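Local structure of seryl-tRNA synthetase, cytoplasmic (Candida albicans, 3QO8) at residues I244-H255 with V269-R279; N346-E355 with E366-Q377. The protein catalyses the two-step attachment of serine to tRNA(Ser), first activating serine with ATP to Ser-AMP and then transferring it to the acceptor end of the tRNA. All coordinates share one frame; numbering follows the deposited sequence. Where two conformers were deposited one is given.

Interaction 1: residues I244-H255 with V269-R279; sequences IATSEQPISAYH and VRYAGYSSCFR. With SSA (5'-O-(N-(L-seryl)-sulfamoyl)adenosine), chain B.
Arg279, at the end of strand 269-278, reaches back to the loop before helix 248-252 and takes hold of Ala245. Its chain is extended from CG to NE (chi3 -178°), which carries the guanidinium alongside Ala245, and both NE (3.0 Å) and NH2 (3.1 Å) donate to Ala245 O. That oxygen lies in the guanidinium plane, while both nitrogens approach the carbonyl from the same face. The group held this way meets the seryl-adenylate analogue: NH1 donates to O1S at 2.8 Å, NH2 to O9, and C8 of the adenine lies over one guanidinium face. Thr246 OG1, anti to its own backbone N (chi1 159°), accepts from Glu248 N as a helix cap and from SSA N10 at 3.0 Å; Lys300 is a further partner. Glu248 OE1 takes the same amino group. Between the loop and the strand, one water bridges Ser247 OG and Ser275 OG, and Phe278 N bonds Ile244 O. Ile251 CD1 packs on Gly273 CA at 3.4 Å, and its CG2 branch meets Tyr271 CD2. Tyr271 then ends the contact in an aromatic cluster: its OH and His255 NE2 share a short hydrogen bond (2.5 Å), near the plane of both rings, which meet rim to rim, whereas the Tyr254 ring lies obliquely, its plane at 71° to that of Tyr271. Tyr254 OH itself bonds Arg181 of the second subunit. Chemically the contact runs from an apolar and aromatic end near the dimer interface to a polar end where the first strand of class II motif 2 passes into its loop, and there the Ala245 carbonyl fixes the rotation of the arginine that receives the adenylate.

Interaction 2: residues N346-E355 with E366-Q377; sequences NAAAKKYDLE and ELVSCSNCTDYQ. With MG (magnesium ion), chain C; SSA (5'-O-(N-(L-seryl)-sulfamoyl)adenosine), chain B.
Ser369 and Asp353 face each other across a non-hydrogen-bonded pair of the antiparallel hairpin formed by strands 350-358 and 363-372, and their side chains are joined by Ser369 OG donating to Asp353 OD1 at 2.7 Å. The hydroxyl meets the carboxylate from above its plane. Backbone bonds zip the strands together at Tyr352 with Cys370, which bond in both directions, and at Leu354 with Val368. Two classic beta bulges interrupt the register: Leu354 O accepts from both Leu367 N (2.9 Å) and Val368 N (3.1 Å), and Ala349 and Lys350 both face Asn372. Metal coordination gathers on the face bearing Lys351, Asp353, Glu366 and Ser369. Magnesium is bound by Glu366 OE2 and Ser369 OG, each at 2.4 Å, by SSA O2S and by three waters. With CG anti to the backbone N (chi1 176°) and the chain extended beyond it, Glu366 sends its carboxylate out to the ion, and OE2 also accepts from the ribose O3' at 2.7 Å. Asp353 OD2 takes a bond from one metal-bound water, and Lys351 NZ, carried there by a chain bent at chi3, donates to another; both form a second shell. Apolar packing holds the other end, before and after the strands, where Ala347 CB touches Cys373 SG and Tyr376 CD2. A separate polar contact sets Asn346 O over the centre of one Tyr376 ring face, 3.7 Å above it. The crowding of Asp353 OD2 and Glu366 OE1, 4.0 Å apart, is probably offset by the magnesium and by Lys351; the hairpin thus holds a metal and ribose site on one of its faces, consistent with ATP binding by Glu366 to Ser369.

How the interactions relate
Interactions 1 and 2 are both buried, both reach the same central sheet of the class II catalytic core, and both meet one SSA molecule, with centres about 14 Å apart. Interaction 1 joins a loop and short helix to a strand chiefly through side chains, and takes the amino, carbonyl and sulfamoyl groups; its aromatic end adjoins the second subunit. Interaction 2 is a strand pair held mostly by backbone bonds, touches no other protein chain, and serves the ribose and, through magnesium, a sulfamoyl oxygen. Cationic Arg279 and the metal therefore approach the same sulfamoyl group. A probable hydrogen bond from Gln377 NE2 to Glu248 OE2 connects the two directly.

Interaction 1: residues I244-H255 with V269-R279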
loop_
_atom_site.group_PDB
_atom_site.type_symbol
_atom_site.label_atom_id
_atom_site.label_comp_id
_atom_site.label_asym_id
_atom_site.label_seq_id
_atom_site.Cartn_x
_atom_site.Cartn_y
_atom_site.Cartn_z
ATOM N N ILE A 244 0.290 7.763 -0.862
ATOM C CA ILE A 244 0.819 8.710 0.115
ATOM C C ILE A 244 2.283 8.435 0.440
ATOM O O ILE A 244 2.714 7.287 0.405
ATOM C CB ILE A 244 -0.019 8.712 1.421
ATOM C CG1 ILE A 244 0.161 7.399 2.201
ATOM C CG2 ILE A 244 -1.520 9.008 1.092
ATOM C CD1 ILE A 244 -0.583 7.353 3.556
ATOM N N ALA A 245 3.037 9.501 0.737
ATOM C CA ALA A 245 4.426 9.399 1.170
ATOM C C ALA A 245 4.513 9.276 2.685
ATOM O O ALA A 245 5.540 8.871 3.229
ATOM C CB ALA A 245 5.229 10.645 0.686
ATOM N N THR A 246 3.424 9.622 3.368
ATOM C CA THR A 246 3.402 9.641 4.829
ATOM C C THR A 246 1.961 9.837 5.264
ATOM O O THR A 246 1.201 10.521 4.578
ATOM C CB THR A 246 4.284 10.809 5.412
ATOM O OG1 THR A 246 3.873 11.102 6.753
ATOM C CG2 THR A 246 4.133 12.075 4.580
ATOM N N SER A 247 1.578 9.240 6.391
ATOM C CA SER A 247 0.213 9.418 6.885
ATOM C C SER A 247 -0.100 10.876 7.224
ATOM O O SER A 247 -1.265 11.249 7.382
ATOM C CB SER A 247 -0.109 8.479 8.060
ATOM O OG SER A 247 0.736 8.720 9.183
ATOM N N GLU A 248 0.950 11.690 7.331
ATOM C CA GLU A 248 0.798 13.129 7.518
ATOM C C GLU A 248 -0.167 13.694 6.481
ATOM O O GLU A 248 -1.014 14.530 6.783
ATOM C CB GLU A 248 2.156 13.830 7.387
ATOM C CG GLU A 248 2.097 15.342 7.547
ATOM C CD GLU A 248 3.284 16.078 6.904
ATOM O OE1 GLU A 248 4.412 15.519 6.831
ATOM O OE2 GLU A 248 3.072 17.229 6.462
ATOM N N GLN A 249 -0.031 13.227 5.249
ATOM C CA GLN A 249 -0.815 13.763 4.145
ATOM C C GLN A 249 -2.329 13.559 4.322
ATOM O O GLN A 249 -3.077 14.538 4.392
ATOM C CB GLN A 249 -0.278 13.250 2.810
ATOM C CG GLN A 249 1.020 13.967 2.427
ATOM C CD GLN A 249 1.915 13.166 1.484
ATOM O OE1 GLN A 249 1.700 11.978 1.247
ATOM N NE2 GLN A 249 2.932 13.826 0.946
ATOM N N PRO A 250 -2.790 12.297 4.424
ATOM C CA PRO A 250 -4.246 12.140 4.581
ATOM C C PRO A 250 -4.758 12.609 5.953
ATOM O O PRO A 250 -5.861 13.135 6.055
ATOM C CB PRO A 250 -4.479 10.623 4.383
ATOM C CG PRO A 250 -3.146 9.962 4.704
ATOM C CD PRO A 250 -2.085 11.009 4.277
ATOM N N ILE A 251 -3.959 12.444 6.997
ATOM C CA ILE A 251 -4.405 12.845 8.322
ATOM C C ILE A 251 -4.496 14.372 8.428
ATOM O O ILE A 251 -5.359 14.904 9.120
ATOM C CB ILE A 251 -3.510 12.227 9.429
ATOM C CG1 ILE A 251 -3.636 10.697 9.392
ATOM C CG2 ILE A 251 -3.882 12.813 10.806
ATOM C CD1 ILE A 251 -2.763 9.921 10.409
ATOM N N SER A 252 -3.620 15.092 7.729
ATOM C CA SER A 252 -3.714 16.549 7.740
ATOM C C SER A 252 -5.043 16.985 7.109
ATOM O O SER A 252 -5.618 18.001 7.492
ATOM C CB SER A 252 -2.526 17.210 7.018
ATOM O OG SER A 252 -2.622 17.053 5.609
ATOM N N ALA A 253 -5.540 16.202 6.152
ATOM C CA ALA A 253 -6.799 16.541 5.486
ATOM C C ALA A 253 -8.023 15.993 6.220
ATOM O O ALA A 253 -9.151 16.257 5.820
ATOM C CB ALA A 253 -6.794 16.042 4.054
ATOM N N TYR A 254 -7.790 15.222 7.280
ATOM C CA TYR A 254 -8.867 14.574 8.042
ATOM C C TYR A 254 -9.923 15.588 8.500
ATOM O O TYR A 254 -11.124 15.347 8.363
ATOM C CB TYR A 254 -8.264 13.844 9.246
ATOM C CG TYR A 254 -9.186 12.907 10.012
ATOM C CD1 TYR A 254 -9.562 11.674 9.481
ATOM C CD2 TYR A 254 -9.633 13.232 11.283
ATOM C CE1 TYR A 254 -10.374 10.799 10.188
ATOM C CE2 TYR A 254 -10.452 12.365 12.003
ATOM C CZ TYR A 254 -10.811 11.149 11.447
ATOM O OH TYR A 254 -11.625 10.299 12.153
ATOM N N HIS A 255 -9.476 16.719 9.041
ATOM C CA HIS A 255 -10.397 17.747 9.535
ATOM C C HIS A 255 -10.561 18.920 8.572
ATOM O O HIS A 255 -11.017 19.989 8.978
ATOM C CB HIS A 255 -9.945 18.276 10.902
ATOM C CG HIS A 255 -10.065 17.275 12.004
ATOM N ND1 HIS A 255 -11.283 16.818 12.463
ATOM C CD2 HIS A 255 -9.122 16.642 12.743
ATOM C CE1 HIS A 255 -11.084 15.935 13.426
ATOM N NE2 HIS A 255 -9.782 15.813 13.617
ATOM N N VAL A 269 -5.945 18.168 19.504
ATOM C CA VAL A 269 -6.329 16.844 19.031
ATOM C C VAL A 269 -5.052 16.140 18.569
ATOM O O VAL A 269 -4.322 16.673 17.738
ATOM C CB VAL A 269 -7.319 16.941 17.861
ATOM C CG1 VAL A 269 -7.418 15.628 17.140
ATOM C CG2 VAL A 269 -8.695 17.407 18.351
ATOM N N ARG A 270 -4.781 14.964 19.116
ATOM C CA ARG A 270 -3.540 14.260 18.819
ATOM C C ARG A 270 -3.817 12.896 18.188
ATOM O O ARG A 270 -4.538 12.086 18.764
ATOM C CB ARG A 270 -2.739 14.084 20.106
ATOM C CG ARG A 270 -2.442 15.417 20.847
ATOM C CD ARG A 270 -1.468 15.190 21.998
ATOM N NE ARG A 270 -0.985 16.440 22.595
ATOM C CZ ARG A 270 -1.305 16.861 23.813
ATOM N NH1 ARG A 270 -2.107 16.126 24.575
ATOM N NH2 ARG A 270 -0.808 18.004 24.282
ATOM N N TYR A 271 -3.246 12.652 17.009
ATOM C CA TYR A 271 -3.418 11.370 16.321
ATOM C C TYR A 271 -2.107 10.574 16.259
ATOM O O TYR A 271 -1.050 11.120 15.942
ATOM C CB TYR A 271 -3.944 11.571 14.905
ATOM C CG TYR A 271 -5.342 12.134 14.881
ATOM C CD1 TYR A 271 -6.416 11.390 15.367
ATOM C CD2 TYR A 271 -5.589 13.409 14.406
ATOM C CE1 TYR A 271 -7.722 11.914 15.369
ATOM C CE2 TYR A 271 -6.876 13.934 14.400
ATOM C CZ TYR A 271 -7.935 13.180 14.879
ATOM O OH TYR A 271 -9.206 13.712 14.874
ATOM N N ALA A 272 -2.202 9.292 16.588
ATOM C CA ALA A 272 -1.142 8.334 16.346
ATOM C C ALA A 272 -1.444 7.697 14.992
ATOM O O ALA A 272 -2.193 6.711 14.901
ATOM C CB ALA A 272 -1.123 7.295 17.450
ATOM N N GLY A 273 -0.882 8.282 13.938
ATOM C CA GLY A 273 -1.168 7.842 12.586
ATOM C C GLY A 273 -0.394 6.591 12.245
ATOM O O GLY A 273 0.745 6.447 12.650
ATOM N N TYR A 274 -1.016 5.677 11.514
ATOM C CA TYR A 274 -0.305 4.502 11.028
ATOM C C TYR A 274 -0.664 4.253 9.576
ATOM O O TYR A 274 -1.848 4.260 9.204
ATOM C CB TYR A 274 -0.631 3.250 11.864
ATOM C CG TYR A 274 -0.233 1.982 11.138
ATOM C CD1 TYR A 274 1.101 1.751 10.795
ATOM C CD2 TYR A 274 -1.175 1.050 10.744
ATOM C CE1 TYR A 274 1.482 0.624 10.105
ATOM C CE2 TYR A 274 -0.792 -0.111 10.056
ATOM C CZ TYR A 274 0.538 -0.310 9.737
ATOM O OH TYR A 274 0.952 -1.435 9.053
ATOM N N SER A 275 0.352 4.037 8.750
ATOM C CA SER A 275 0.104 3.671 7.365
ATOM C C SER A 275 1.388 3.122 6.792
ATOM O O SER A 275 2.465 3.335 7.353
ATOM C CB SER A 275 -0.310 4.903 6.555
ATOM O OG SER A 275 0.817 5.764 6.340
ATOM N N SER A 276 1.279 2.424 5.673
ATOM C CA SER A 276 2.429 2.269 4.796
ATOM C C SER A 276 2.660 3.597 4.068
ATOM O O SER A 276 1.748 4.435 3.985
ATOM C CB SER A 276 2.220 1.123 3.810
ATOM O OG SER A 276 2.334 -0.113 4.500
ATOM N N CYS A 277 3.880 3.776 3.566
ATOM C CA CYS A 277 4.334 5.009 2.929
ATOM C C CYS A 277 5.106 4.633 1.683
ATOM O O CYS A 277 5.882 3.678 1.699
ATOM C CB CYS A 277 5.251 5.796 3.881
ATOM S SG CYS A 277 4.484 6.117 5.501
ATOM N N PHE A 278 4.909 5.386 0.607
ATOM C CA PHE A 278 5.498 5.033 -0.688
ATOM C C PHE A 278 6.234 6.228 -1.263
ATOM O O PHE A 278 5.665 7.317 -1.367
ATOM C CB PHE A 278 4.392 4.549 -1.644
ATOM C CG PHE A 278 3.580 3.418 -1.074
ATOM C CD1 PHE A 278 3.962 2.100 -1.277
ATOM C CD2 PHE A 278 2.468 3.679 -0.282
ATOM C CE1 PHE A 278 3.228 1.054 -0.710
ATOM C CE2 PHE A 278 1.740 2.646 0.280
ATOM C CZ PHE A 278 2.114 1.337 0.057
ATOM N N ARG A 279 7.503 6.031 -1.623
ATOM C CA ARG A 279 8.308 7.123 -2.132
ATOM C C ARG A 279 9.164 6.673 -3.307
ATOM O O ARG A 279 9.847 5.664 -3.229
ATOM C CB ARG A 279 9.185 7.677 -1.014
ATOM C CG ARG A 279 8.382 8.122 0.190
ATOM C CD ARG A 279 9.241 8.856 1.200
ATOM N NE ARG A 279 8.441 9.228 2.359
ATOM C CZ ARG A 279 8.806 10.128 3.267
ATOM N NH1 ARG A 279 9.973 10.776 3.148
ATOM N NH2 ARG A 279 7.991 10.390 4.289
HETATM N N10 SSA B . 5.380 13.296 8.145
HETATM C CA SSA B . 6.782 13.636 8.382
HETATM C CB SSA B . 7.192 13.214 9.792
HETATM O OG SSA B . 7.254 11.777 9.891
HETATM C C9 SSA B . 7.662 12.964 7.366
HETATM O O9 SSA B . 7.211 12.160 6.559
HETATM N N8 SSA B . 8.950 13.289 7.406
HETATM S S1 SSA B . 10.082 12.468 6.625
HETATM O O1S SSA B . 10.020 12.634 5.201
HETATM O O2S SSA B . 11.356 12.888 7.109
HETATM O "O5'" SSA B . 9.954 10.970 6.962
HETATM C "C5'" SSA B . 9.901 10.525 8.306
HETATM C "C4'" SSA B . 10.870 9.352 8.490
HETATM O "O4'" SSA B . 10.573 8.239 7.638
HETATM C "C3'" SSA B . 12.308 9.690 8.166
HETATM O "O3'" SSA B . 12.895 10.424 9.251
HETATM C "C2'" SSA B . 12.897 8.296 7.981
HETATM O "O2'" SSA B . 13.157 7.687 9.260
HETATM C "C1'" SSA B . 11.758 7.521 7.318
HETATM N N9 SSA B . 11.939 7.497 5.852
HETATM C C8 SSA B . 11.835 8.535 5.006
HETATM N N7 SSA B . 12.088 8.098 3.754
HETATM C C5 SSA B . 12.341 6.778 3.832
HETATM C C6 SSA B . 12.645 5.813 2.891
HETATM N N6 SSA B . 12.737 6.170 1.592
HETATM N N1 SSA B . 12.845 4.536 3.291
HETATM C C2 SSA B . 12.751 4.204 4.584
HETATM N N3 SSA B . 12.447 5.116 5.516
HETATM C C4 SSA B . 12.253 6.407 5.158
HETATM O O HOH W 1 2.435 6.719 8.370
#

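Interaction 2: residues N346-E355 with E366-Q377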
loop_
_atom_site.group_PDB
_atom_site.type_symbol
_atom_site.label_atom_id
_atom_site.label_comp_id
_atom_site.label_asym_id
_atom_site.label_seq_id
_atom_site.Cartn_x
_atom_site.Cartn_y
_atom_site.Cartn_z
ATOM N N ASN A 346 8.421 23.747 2.471
ATOM C CA ASN A 346 7.582 24.943 2.493
ATOM C C ASN A 346 6.695 25.065 3.728
ATOM O O ASN A 346 6.470 26.161 4.226
ATOM C CB ASN A 346 6.673 25.008 1.255
ATOM C CG ASN A 346 7.436 25.217 -0.032
ATOM O OD1 ASN A 346 8.628 25.507 -0.026
ATOM N ND2 ASN A 346 6.743 25.065 -1.156
ATOM N N ALA A 347 6.159 23.948 4.207
ATOM C CA ALA A 347 5.173 24.020 5.280
ATOM C C ALA A 347 5.794 24.307 6.648
ATOM O O ALA A 347 5.148 24.891 7.512
ATOM C CB ALA A 347 4.300 22.734 5.318
ATOM N N ALA A 348 7.052 23.909 6.840
ATOM C CA ALA A 348 7.665 23.957 8.162
ATOM C C ALA A 348 8.184 25.344 8.518
ATOM O O ALA A 348 8.955 25.932 7.761
ATOM C CB ALA A 348 8.800 22.933 8.255
ATOM N N ALA A 349 7.756 25.862 9.671
ATOM C CA ALA A 349 8.337 27.079 10.225
ATOM C C ALA A 349 9.568 26.725 11.064
ATOM O O ALA A 349 10.458 27.549 11.234
ATOM C CB ALA A 349 7.319 27.841 11.072
ATOM N N LYS A 350 9.608 25.494 11.571
ATOM C CA LYS A 350 10.728 25.010 12.380
ATOM C C LYS A 350 10.737 23.495 12.323
ATOM O O LYS A 350 9.668 22.874 12.365
ATOM C CB LYS A 350 10.558 25.457 13.834
ATOM C CG LYS A 350 11.714 25.074 14.763
ATOM C CD LYS A 350 11.446 25.542 16.183
ATOM C CE LYS A 350 12.610 25.207 17.117
ATOM N NZ LYS A 350 13.875 25.949 16.799
ATOM N N LYS A 351 11.923 22.894 12.250
ATOM C CA LYS A 351 12.028 21.441 12.227
ATOM C C LYS A 351 13.205 20.918 13.058
ATOM O O LYS A 351 14.308 21.460 12.992
ATOM C CB LYS A 351 12.161 20.953 10.789
ATOM C CG LYS A 351 12.202 19.443 10.644
ATOM C CD LYS A 351 12.017 19.062 9.197
ATOM C CE LYS A 351 13.331 18.676 8.574
ATOM N NZ LYS A 351 13.189 18.492 7.112
ATOM N N TYR A 352 12.953 19.874 13.844
ATOM C CA TYR A 352 14.003 19.149 14.564
ATOM C C TYR A 352 14.063 17.757 13.998
ATOM O O TYR A 352 13.022 17.140 13.781
ATOM C CB TYR A 352 13.671 18.995 16.049
ATOM C CG TYR A 352 14.017 20.157 16.956
ATOM C CD1 TYR A 352 14.501 21.357 16.455
ATOM C CD2 TYR A 352 13.855 20.042 18.333
ATOM C CE1 TYR A 352 14.803 22.406 17.304
ATOM C CE2 TYR A 352 14.148 21.079 19.179
ATOM C CZ TYR A 352 14.623 22.255 18.667
ATOM O OH TYR A 352 14.914 23.278 19.539
ATOM N N ASP A 353 15.267 17.235 13.792
ATOM C CA ASP A 353 15.402 15.830 13.449
ATOM C C ASP A 353 16.017 15.100 14.640
ATOM O O ASP A 353 16.870 15.649 15.354
ATOM C CB ASP A 353 16.302 15.637 12.221
ATOM C CG ASP A 353 15.598 15.957 10.907
ATOM O OD1 ASP A 353 14.446 16.455 10.925
ATOM O OD2 ASP A 353 16.217 15.724 9.849
ATOM N N LEU A 354 15.562 13.878 14.877
ATOM C CA LEU A 354 16.248 12.997 15.800
ATOM C C LEU A 354 17.033 12.061 14.897
ATOM O O LEU A 354 16.474 11.429 13.999
ATOM C CB LEU A 354 15.271 12.227 16.704
ATOM C CG LEU A 354 15.912 11.326 17.773
ATOM C CD1 LEU A 354 15.048 11.227 19.022
ATOM C CD2 LEU A 354 16.228 9.940 17.230
ATOM N N GLU A 355 18.337 12.024 15.113
ATOM C CA GLU A 355 19.243 11.181 14.350
ATOM C C GLU A 355 19.874 10.196 15.318
ATOM O O GLU A 355 20.503 10.594 16.305
ATOM C CB GLU A 355 20.338 12.033 13.690
ATOM C CG GLU A 355 19.823 13.222 12.860
ATOM C CD GLU A 355 20.972 14.034 12.275
ATOM O OE1 GLU A 355 22.035 14.104 12.927
ATOM O OE2 GLU A 355 20.826 14.578 11.166
ATOM N N GLU A 366 19.319 10.064 10.366
ATOM C CA GLU A 366 17.970 10.549 10.608
ATOM C C GLU A 366 16.933 9.420 10.787
ATOM O O GLU A 366 16.789 8.567 9.918
ATOM C CB GLU A 366 17.555 11.427 9.439
ATOM C CG GLU A 366 16.117 11.917 9.545
ATOM C CD GLU A 366 15.554 12.333 8.205
ATOM O OE1 GLU A 366 16.343 12.646 7.288
ATOM O OE2 GLU A 366 14.317 12.348 8.071
ATOM N N LEU A 367 16.214 9.418 11.908
ATOM C CA LEU A 367 15.074 8.496 12.100
ATOM C C LEU A 367 13.749 9.249 12.253
ATOM O O LEU A 367 12.677 8.665 12.123
ATOM C CB LEU A 367 15.255 7.636 13.356
ATOM C CG LEU A 367 16.400 6.619 13.382
ATOM C CD1 LEU A 367 16.194 5.675 14.545
ATOM C CD2 LEU A 367 16.467 5.837 12.085
ATOM N N VAL A 368 13.837 10.533 12.583
ATOM C CA VAL A 368 12.667 11.318 12.930
ATOM C C VAL A 368 12.791 12.751 12.438
ATOM O O VAL A 368 13.850 13.372 12.606
ATOM C CB VAL A 368 12.458 11.348 14.472
ATOM C CG1 VAL A 368 11.434 12.414 14.865
ATOM C CG2 VAL A 368 12.042 9.975 14.993
ATOM N N SER A 369 11.721 13.269 11.826
ATOM C CA SER A 369 11.579 14.710 11.620
ATOM C C SER A 369 10.338 15.185 12.355
ATOM O O SER A 369 9.287 14.552 12.282
ATOM C CB SER A 369 11.445 15.072 10.139
ATOM O OG SER A 369 12.691 14.980 9.482
ATOM N N CYS A 370 10.469 16.312 13.044
ATOM C CA CYS A 370 9.409 16.892 13.848
ATOM C C CYS A 370 9.266 18.358 13.435
ATOM O O CYS A 370 10.217 19.130 13.554
ATOM C CB CYS A 370 9.784 16.791 15.335
ATOM S SG CYS A 370 8.578 17.558 16.505
ATOM N N SER A 371 8.090 18.733 12.942
ATOM C CA SER A 371 7.882 20.046 12.345
ATOM C C SER A 371 6.674 20.755 12.927
ATOM O O SER A 371 5.635 20.144 13.127
ATOM C CB SER A 371 7.655 19.910 10.836
ATOM O OG SER A 371 8.765 19.307 10.196
ATOM N N ASN A 372 6.818 22.051 13.182
ATOM C CA ASN A 372 5.677 22.926 13.411
ATOM C C ASN A 372 5.395 23.639 12.099
ATOM O O ASN A 372 6.237 24.396 11.598
ATOM C CB ASN A 372 5.966 23.949 14.511
ATOM C CG ASN A 372 4.733 24.755 14.904
ATOM O OD1 ASN A 372 3.690 24.687 14.244
ATOM N ND2 ASN A 372 4.852 25.528 15.981
ATOM N N CYS A 373 4.229 23.359 11.524
ATOM C CA CYS A 373 3.827 23.935 10.244
ATOM C C CYS A 373 2.850 25.091 10.463
ATOM O O CYS A 373 2.219 25.576 9.519
ATOM C CB CYS A 373 3.203 22.845 9.342
ATOM S SG CYS A 373 4.401 21.507 8.917
ATOM N N THR A 374 2.742 25.534 11.714
ATOM C CA THR A 374 1.782 26.569 12.104
ATOM C C THR A 374 0.463 26.424 11.326
ATOM O O THR A 374 -0.125 25.335 11.328
ATOM C CB THR A 374 2.386 28.015 12.051
ATOM O OG1 THR A 374 2.768 28.356 10.712
ATOM C CG2 THR A 374 3.606 28.114 12.962
ATOM N N ASP A 375 -0.009 27.481 10.667
ATOM C CA ASP A 375 -1.289 27.384 9.950
ATOM C C ASP A 375 -1.152 27.366 8.432
ATOM O O ASP A 375 -2.084 27.728 7.724
ATOM C CB ASP A 375 -2.231 28.522 10.353
ATOM C CG ASP A 375 -1.610 29.901 10.137
ATOM O OD1 ASP A 375 -0.648 30.012 9.349
ATOM O OD2 ASP A 375 -2.095 30.874 10.752
ATOM N N TYR A 376 0.008 26.953 7.935
ATOM C CA TYR A 376 0.278 26.943 6.499
ATOM C C TYR A 376 -0.642 25.943 5.793
ATOM O O TYR A 376 -1.214 26.242 4.745
ATOM C CB TYR A 376 1.740 26.557 6.274
ATOM C CG TYR A 376 2.299 26.781 4.881
ATOM C CD1 TYR A 376 2.786 28.028 4.502
ATOM C CD2 TYR A 376 2.371 25.739 3.960
ATOM C CE1 TYR A 376 3.319 28.236 3.244
ATOM C CE2 TYR A 376 2.902 25.935 2.698
ATOM C CZ TYR A 376 3.375 27.187 2.347
ATOM O OH TYR A 376 3.923 27.398 1.104
ATOM N N GLN A 377 -0.784 24.754 6.370
ATOM C CA GLN A 377 -1.619 23.720 5.763
ATOM C C GLN A 377 -3.091 23.920 6.110
ATOM O O GLN A 377 -3.968 23.758 5.262
ATOM C CB GLN A 377 -1.154 22.330 6.197
ATOM C CG GLN A 377 0.274 22.012 5.766
ATOM C CD GLN A 377 0.924 20.984 6.671
ATOM O OE1 GLN A 377 0.854 21.088 7.898
ATOM N NE2 GLN A 377 1.537 19.971 6.070
HETATM MG MG MG C . 13.234 14.346 7.231
HETATM N N10 SSA B . 5.380 13.296 8.145
HETATM C CA SSA B . 6.782 13.636 8.382
HETATM C CB SSA B . 7.192 13.214 9.792
HETATM O OG SSA B . 7.254 11.777 9.891
HETATM C C9 SSA B . 7.662 12.964 7.366
HETATM O O9 SSA B . 7.211 12.160 6.559
HETATM N N8 SSA B . 8.950 13.289 7.406
HETATM S S1 SSA B . 10.082 12.468 6.625
HETATM O O1S SSA B . 10.020 12.634 5.201
HETATM O O2S SSA B . 11.356 12.888 7.109
HETATM O "O5'" SSA B . 9.954 10.970 6.962
HETATM C "C5'" SSA B . 9.901 10.525 8.306
HETATM C "C4'" SSA B . 10.870 9.352 8.490
HETATM O "O4'" SSA B . 10.573 8.239 7.638
HETATM C "C3'" SSA B . 12.308 9.690 8.166
HETATM O "O3'" SSA B . 12.895 10.424 9.251
HETATM C "C2'" SSA B . 12.897 8.296 7.981
HETATM O "O2'" SSA B . 13.157 7.687 9.260
HETATM C "C1'" SSA B . 11.758 7.521 7.318
HETATM N N9 SSA B . 11.939 7.497 5.852
HETATM C C8 SSA B . 11.835 8.535 5.006
HETATM N N7 SSA B . 12.088 8.098 3.754
HETATM C C5 SSA B . 12.341 6.778 3.832
HETATM C C6 SSA B . 12.645 5.813 2.891
HETATM N N6 SSA B . 12.737 6.170 1.592
HETATM N N1 SSA B . 12.845 4.536 3.291
HETATM C C2 SSA B . 12.751 4.204 4.584
HETATM N N3 SSA B . 12.447 5.116 5.516
HETATM C C4 SSA B . 12.253 6.407 5.158
HETATM O O HOH W 2 15.154 15.749 7.416
HETATM O O HOH W 3 11.705 16.242 6.327
HETATM O O HOH W 4 14.156 14.125 4.897
#